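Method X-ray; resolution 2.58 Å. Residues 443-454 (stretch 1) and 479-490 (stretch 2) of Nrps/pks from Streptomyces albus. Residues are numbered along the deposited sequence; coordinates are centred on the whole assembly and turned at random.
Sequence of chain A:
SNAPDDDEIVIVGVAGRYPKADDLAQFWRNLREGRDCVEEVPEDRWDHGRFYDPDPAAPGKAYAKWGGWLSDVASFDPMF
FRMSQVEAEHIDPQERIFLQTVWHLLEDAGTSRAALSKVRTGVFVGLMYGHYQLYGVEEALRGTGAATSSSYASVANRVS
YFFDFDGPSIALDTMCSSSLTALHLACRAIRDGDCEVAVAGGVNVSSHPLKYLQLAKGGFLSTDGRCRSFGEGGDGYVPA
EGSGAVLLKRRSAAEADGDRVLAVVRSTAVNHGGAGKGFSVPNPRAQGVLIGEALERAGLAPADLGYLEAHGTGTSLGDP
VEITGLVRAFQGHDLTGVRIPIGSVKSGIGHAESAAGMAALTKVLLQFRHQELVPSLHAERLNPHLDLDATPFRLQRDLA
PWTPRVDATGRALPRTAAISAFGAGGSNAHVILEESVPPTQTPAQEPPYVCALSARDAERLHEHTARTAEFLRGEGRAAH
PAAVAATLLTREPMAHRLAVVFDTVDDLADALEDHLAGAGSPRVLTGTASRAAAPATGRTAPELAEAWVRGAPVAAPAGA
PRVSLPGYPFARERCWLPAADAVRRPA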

ATOM      1  N   PRO A 443      -0.967  29.747  32.612  1.00 80.41           N
ATOM      2  CA  PRO A 443      -0.631  31.154  32.333  1.00 83.10           C
ATOM      3  C   PRO A 443       0.763  31.328  31.740  1.00 77.91           C
ATOM      4  O   PRO A 443       1.681  30.606  32.109  1.00 76.49           O
ATOM      5  CB  PRO A 443      -0.739  31.839  33.720  1.00 83.30           C
ATOM      6  CG  PRO A 443      -0.997  30.725  34.722  1.00 84.45           C
ATOM      7  CD  PRO A 443      -0.770  29.402  34.031  1.00 82.17           C
ATOM      8  N   ALA A 444       0.914  32.293  30.843  1.00 77.51           N
ATOM      9  CA  ALA A 444       2.157  32.438  30.086  1.00 82.50           C
ATOM     10  C   ALA A 444       3.308  32.910  30.948  1.00 80.36           C
ATOM     11  O   ALA A 444       3.130  33.643  31.914  1.00 81.76           O
ATOM     12  CB  ALA A 444       1.984  33.399  28.913  1.00 83.38           C
ATOM     13  N   GLN A 445       4.491  32.481  30.554  1.00 75.07           N
ATOM     14  CA  GLN A 445       5.741  32.964  31.091  1.00 77.31           C
ATOM     15  C   GLN A 445       5.894  34.477  30.757  1.00 73.18           C
ATOM     16  O   GLN A 445       5.384  34.938  29.727  1.00 71.37           O
ATOM     17  CB  GLN A 445       6.852  32.111  30.462  1.00 81.13           C
ATOM     18  CG  GLN A 445       8.216  32.202  31.119  1.00 91.03           C
ATOM     19  CD  GLN A 445       9.318  31.805  30.152  1.00101.64           C
ATOM     20  OE1 GLN A 445      10.356  32.477  30.065  1.00104.13           O
ATOM     21  NE2 GLN A 445       9.086  30.723  29.392  1.00106.31           N
ATOM     22  N   GLU A 446       6.559  35.241  31.638  1.00 69.85           N
ATOM     23  CA  GLU A 446       6.789  36.683  31.425  1.00 69.43           C
ATOM     24  C   GLU A 446       8.186  36.888  30.856  1.00 61.77           C
ATOM     25  O   GLU A 446       9.067  36.071  31.070  1.00 62.15           O
ATOM     26  CB  GLU A 446       6.636  37.514  32.728  1.00 74.53           C
ATOM     27  CG  GLU A 446       5.192  37.835  33.157  1.00 80.92           C
ATOM     28  CD  GLU A 446       4.665  39.231  32.748  1.00 86.06           C
ATOM     29  OE1 GLU A 446       4.661  39.599  31.544  1.00 88.00           O
ATOM     30  OE2 GLU A 446       4.197  39.967  33.646  1.00 88.31           O
ATOM     31  N   PRO A 447       8.393  37.992  30.135  1.00 54.49           N
ATOM     32  CA  PRO A 447       9.692  38.219  29.549  1.00 51.24           C
ATOM     33  C   PRO A 447      10.810  38.335  30.584  1.00 50.02           C
ATOM     34  O   PRO A 447      10.567  38.401  31.768  1.00 50.91           O
ATOM     35  CB  PRO A 447       9.520  39.558  28.789  1.00 53.60           C
ATOM     36  CG  PRO A 447       8.297  40.189  29.352  1.00 54.79           C
ATOM     37  CD  PRO A 447       7.420  39.021  29.727  1.00 54.43           C
ATOM     38  N   PRO A 448      12.045  38.330  30.129  1.00 47.60           N
ATOM     39  CA  PRO A 448      12.391  38.070  28.749  1.00 46.47           C
ATOM     40  C   PRO A 448      12.338  36.565  28.412  1.00 46.53           C
ATOM     41  O   PRO A 448      12.023  35.695  29.272  1.00 45.28           O
ATOM     42  CB  PRO A 448      13.792  38.625  28.642  1.00 48.32           C
ATOM     43  CG  PRO A 448      14.365  38.361  30.001  1.00 51.01           C
ATOM     44  CD  PRO A 448      13.219  38.605  30.954  1.00 49.63           C
ATOM     45  N   TYR A 449      12.567  36.289  27.136  1.00 43.07           N
ATOM     46  CA  TYR A 449      12.435  34.984  26.630  1.00 42.32           C
ATOM     47  C   TYR A 449      13.688  34.761  25.851  1.00 43.54           C
ATOM     48  O   TYR A 449      14.372  35.720  25.471  1.00 41.55           O
ATOM     49  CB  TYR A 449      11.229  34.859  25.709  1.00 42.96           C
ATOM     50  CG  TYR A 449       9.896  35.273  26.286  1.00 43.60           C
ATOM     51  CD1 TYR A 449       9.213  34.478  27.185  1.00 43.04           C
ATOM     52  CD2 TYR A 449       9.272  36.452  25.859  1.00 48.24           C
ATOM     53  CE1 TYR A 449       7.975  34.874  27.685  1.00 44.47           C
ATOM     54  CE2 TYR A 449       8.029  36.843  26.355  1.00 46.26           C
ATOM     55  CZ  TYR A 449       7.401  36.060  27.279  1.00 45.42           C
ATOM     56  OH  TYR A 449       6.175  36.463  27.765  1.00 49.56           O
ATOM     57  N   VAL A 450      13.985  33.485  25.618  1.00 43.98           N
ATOM     58  CA  VAL A 450      15.108  33.137  24.765  1.00 44.11           C
ATOM     59  C   VAL A 450      14.567  32.612  23.474  1.00 41.14           C
ATOM     60  O   VAL A 450      13.641  31.807  23.486  1.00 43.62           O
ATOM     61  CB  VAL A 450      16.022  32.078  25.394  1.00 46.09           C
ATOM     62  CG1 VAL A 450      15.258  30.811  25.711  1.00 48.09           C
ATOM     63  CG2 VAL A 450      17.190  31.787  24.472  1.00 44.52           C
ATOM     64  N   CYS A 451      15.123  33.099  22.375  1.00 37.92           N
ATOM     65  CA  CYS A 451      14.861  32.555  21.077  1.00 38.00           C
ATOM     66  C   CYS A 451      16.054  31.733  20.697  1.00 38.97           C
ATOM     67  O   CYS A 451      17.143  32.252  20.500  1.00 44.28           O
ATOM     68  CB  CYS A 451      14.710  33.653  20.042  1.00 40.06           C
ATOM     69  SG  CYS A 451      14.890  33.123  18.306  1.00 38.83           S
ATOM     70  N   ALA A 452      15.858  30.445  20.538  1.00 38.42           N
ATOM     71  CA  ALA A 452      16.994  29.585  20.297  1.00 37.17           C
ATOM     72  C   ALA A 452      16.840  28.886  18.926  1.00 35.15           C
ATOM     73  O   ALA A 452      15.866  28.187  18.694  1.00 33.30           O
ATOM     74  CB  ALA A 452      17.081  28.590  21.441  1.00 36.00           C
ATOM     75  N   LEU A 453      17.798  29.103  18.037  1.00 34.20           N
ATOM     76  CA  LEU A 453      17.750  28.584  16.676  1.00 33.24           C
ATOM     77  C   LEU A 453      18.961  27.730  16.453  1.00 34.60           C
ATOM     78  O   LEU A 453      20.010  27.997  17.039  1.00 33.72           O
ATOM     79  CB  LEU A 453      17.823  29.698  15.657  1.00 32.43           C
ATOM     80  CG  LEU A 453      16.722  30.747  15.638  1.00 33.43           C
ATOM     81  CD1 LEU A 453      16.935  31.719  14.482  1.00 33.87           C
ATOM     82  CD2 LEU A 453      15.392  30.086  15.434  1.00 33.62           C
ATOM     83  N   SER A 454      18.829  26.709  15.602  1.00 35.04           N
ATOM     84  CA  SER A 454      19.979  25.955  15.167  1.00 36.27           C
ATOM     85  C   SER A 454      19.794  25.475  13.769  1.00 37.51           C
ATOM     86  O   SER A 454      18.685  25.429  13.255  1.00 39.22           O
ATOM     87  CB  SER A 454      20.282  24.759  16.087  1.00 36.47           C
ATOM     88  OG  SER A 454      19.220  23.821  16.155  1.00 36.54           O
ATOM     89  N   ALA A 479       1.837  36.724  17.117  1.00 47.30           N
ATOM     90  CA  ALA A 479       2.139  35.551  17.898  1.00 43.97           C
ATOM     91  C   ALA A 479       2.525  35.922  19.323  1.00 44.03           C
ATOM     92  O   ALA A 479       3.243  36.895  19.550  1.00 42.60           O
ATOM     93  CB  ALA A 479       3.255  34.790  17.227  1.00 44.85           C
ATOM     94  N   HIS A 480       2.043  35.162  20.298  1.00 42.83           N
ATOM     95  CA  HIS A 480       2.513  35.389  21.645  1.00 41.65           C
ATOM     96  C   HIS A 480       4.007  35.054  21.701  1.00 41.57           C
ATOM     97  O   HIS A 480       4.430  34.012  21.207  1.00 39.23           O
ATOM     98  CB  HIS A 480       1.767  34.544  22.657  1.00 43.59           C
ATOM     99  CG  HIS A 480       1.947  35.022  24.067  1.00 43.25           C
ATOM    100  ND1 HIS A 480       3.144  34.908  24.736  1.00 44.96           N
ATOM    101  CD2 HIS A 480       1.109  35.649  24.914  1.00 42.57           C
ATOM    102  CE1 HIS A 480       3.042  35.450  25.932  1.00 45.09           C
ATOM    103  NE2 HIS A 480       1.810  35.898  26.072  1.00 45.23           N
ATOM    104  N   PRO A 481       4.813  35.952  22.308  1.00 42.29           N
ATOM    105  CA  PRO A 481       6.270  35.788  22.285  1.00 41.19           C
ATOM    106  C   PRO A 481       6.747  34.526  23.010  1.00 41.02           C
ATOM    107  O   PRO A 481       7.759  33.893  22.632  1.00 40.45           O
ATOM    108  CB  PRO A 481       6.778  37.045  22.991  1.00 41.17           C
ATOM    109  CG  PRO A 481       5.604  37.554  23.760  1.00 41.30           C
ATOM    110  CD  PRO A 481       4.397  37.186  23.011  1.00 40.48           C
ATOM    111  N   ALA A 482       6.059  34.203  24.088  1.00 40.42           N
ATOM    112  CA  ALA A 482       6.373  32.998  24.843  1.00 40.24           C
ATOM    113  C   ALA A 482       6.138  31.762  24.007  1.00 40.60           C
ATOM    114  O   ALA A 482       6.822  30.770  24.177  1.00 46.02           O
ATOM    115  CB  ALA A 482       5.564  32.945  26.122  1.00 40.01           C
ATOM    116  N   ALA A 483       5.171  31.841  23.110  1.00 40.03           N
ATOM    117  CA  ALA A 483       4.812  30.754  22.219  1.00 39.85           C
ATOM    118  C   ALA A 483       5.886  30.559  21.140  1.00 37.97           C
ATOM    119  O   ALA A 483       6.183  29.432  20.714  1.00 37.08           O
ATOM    120  CB  ALA A 483       3.440  31.037  21.579  1.00 38.79           C
ATOM    121  N   VAL A 484       6.460  31.667  20.698  1.00 36.21           N
ATOM    122  CA  VAL A 484       7.483  31.605  19.694  1.00 34.77           C
ATOM    123  C   VAL A 484       8.691  30.922  20.303  1.00 34.72           C
ATOM    124  O   VAL A 484       9.266  30.021  19.717  1.00 34.95           O
ATOM    125  CB  VAL A 484       7.833  33.005  19.199  1.00 35.51           C
ATOM    126  CG1 VAL A 484       9.090  32.976  18.339  1.00 36.34           C
ATOM    127  CG2 VAL A 484       6.683  33.581  18.381  1.00 37.13           C
ATOM    128  N   ALA A 485       9.068  31.374  21.484  1.00 33.76           N
ATOM    129  CA  ALA A 485      10.144  30.761  22.258  1.00 34.69           C
ATOM    130  C   ALA A 485       9.907  29.287  22.477  1.00 34.76           C
ATOM    131  O   ALA A 485      10.795  28.477  22.206  1.00 34.17           O
ATOM    132  CB  ALA A 485      10.264  31.443  23.631  1.00 34.57           C
ATOM    133  N   ALA A 486       8.724  28.955  22.998  1.00 34.55           N
ATOM    134  CA  ALA A 486       8.418  27.568  23.362  1.00 36.14           C
ATOM    135  C   ALA A 486       8.543  26.660  22.138  1.00 36.72           C
ATOM    136  O   ALA A 486       9.152  25.605  22.213  1.00 37.18           O
ATOM    137  CB  ALA A 486       7.032  27.431  23.993  1.00 35.41           C
ATOM    138  N   THR A 487       7.996  27.109  21.017  1.00 35.42           N
ATOM    139  CA  THR A 487       7.922  26.295  19.840  1.00 35.94           C
ATOM    140  C   THR A 487       9.309  25.904  19.348  1.00 37.00           C
ATOM    141  O   THR A 487       9.570  24.729  19.051  1.00 39.75           O
ATOM    142  CB  THR A 487       7.137  27.030  18.743  1.00 35.76           C
ATOM    143  OG1 THR A 487       5.745  27.098  19.133  1.00 35.62           O
ATOM    144  CG2 THR A 487       7.278  26.334  17.401  1.00 34.58           C
ATOM    145  N   LEU A 488      10.207  26.871  19.319  1.00 35.58           N
ATOM    146  CA  LEU A 488      11.555  26.652  18.831  1.00 34.57           C
ATOM    147  C   LEU A 488      12.343  25.708  19.712  1.00 36.17           C
ATOM    148  O   LEU A 488      13.183  24.955  19.236  1.00 34.44           O
ATOM    149  CB  LEU A 488      12.287  27.978  18.708  1.00 34.47           C
ATOM    150  CG  LEU A 488      11.731  28.860  17.578  1.00 33.10           C
ATOM    151  CD1 LEU A 488      12.181  30.295  17.759  1.00 33.83           C
ATOM    152  CD2 LEU A 488      12.108  28.324  16.202  1.00 32.29           C
ATOM    153  N   LEU A 489      12.027  25.708  20.995  1.00 38.20           N
ATOM    154  CA  LEU A 489      12.696  24.813  21.923  1.00 38.13           C
ATOM    155  C   LEU A 489      12.202  23.366  21.832  1.00 37.86           C
ATOM    156  O   LEU A 489      12.772  22.474  22.483  1.00 39.84           O
ATOM    157  CB  LEU A 489      12.561  25.321  23.343  1.00 38.52           C
ATOM    158  CG  LEU A 489      13.255  26.667  23.541  1.00 40.37           C
ATOM    159  CD1 LEU A 489      12.947  27.242  24.921  1.00 41.28           C
ATOM    160  CD2 LEU A 489      14.754  26.473  23.326  1.00 40.78           C
ATOM    161  N   THR A 490      11.192  23.105  21.022  1.00 34.46           N
ATOM    162  CA  THR A 490      10.828  21.716  20.797  1.00 34.67           C
ATOM    163  C   THR A 490      11.566  21.147  19.601  1.00 35.39           C
ATOM    164  O   THR A 490      11.520  19.937  19.349  1.00 36.35           O
ATOM    165  CB  THR A 490       9.345  21.571  20.511  1.00 33.76           C
ATOM    166  OG1 THR A 490       9.082  22.065  19.179  1.00 32.88           O
ATOM    167  CG2 THR A 490       8.562  22.322  21.556  1.00 31.77           C
TER
HETATM  168  O   HOH W   1      13.496  29.573  21.763  1.00 34.14           O
HETATM  169  O   HOH W   2      15.291  25.712  17.662  1.00 30.41           O

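Apolar packing carries most of this contact, which buries 509 Å² counted over both sides. Strand 449-454 and helix 481-488 run 36° apart in direction, and their axes approach to 7.4 Å. The small side chain of Ala485 permits that closeness: its CA-to-CB bond points toward the strand, its CA lies 5.2 Å from the CA of Cys451, and its CB reaches to 3.4 Å from Val450 O.

Tyr449 covers the first turn of the helix. One face of its ring lies against Pro481 C and Ala482 CA, with Tyr449 CE2 3.6 Å from Pro481 CB and Tyr449 CE1 3.5 Å from Ala482 CB. Further along, Leu488 CD1 lies 4.0 Å from Cys451 SG, and both methyls of Leu488 pack on Leu453 CD2, Leu488 CD2 at 3.8 Å and Leu488 CD1 at 4.0 Å. The CA-to-CB bond of Leu453 points away from the helix, but the end of its side chain comes nearer. Leu489 CD2 meets Ala452 CB at 3.7 Å.

No direct hydrogen bond joins the two stretches; those that involve side chains at this end are internal to each. Tyr449 OH donates to Gln445 O (2.6 Å), tying the loop back to the strand. His480, at the N-cap position, accepts from Ala482 N through ND1 (3.1 Å, N-H...acceptor angle 145°). Its CE1 lies 3.8 Å from Tyr449 OH, which sits near the plane of the imidazole at its edge, a contact without a hydrogen bond.

Polar linkage between the backbones is instead indirect. Water 1 donates to Val450 O (2.8 Å) and Ala485 O (2.9 Å) and accepts from Ala452 N (2.8 Å). Water 2 donates to Ala452 O and Leu488 O, each 2.7 Å from its oxygen. Both waters thus connect strand backbone groups to helix-side carbonyls.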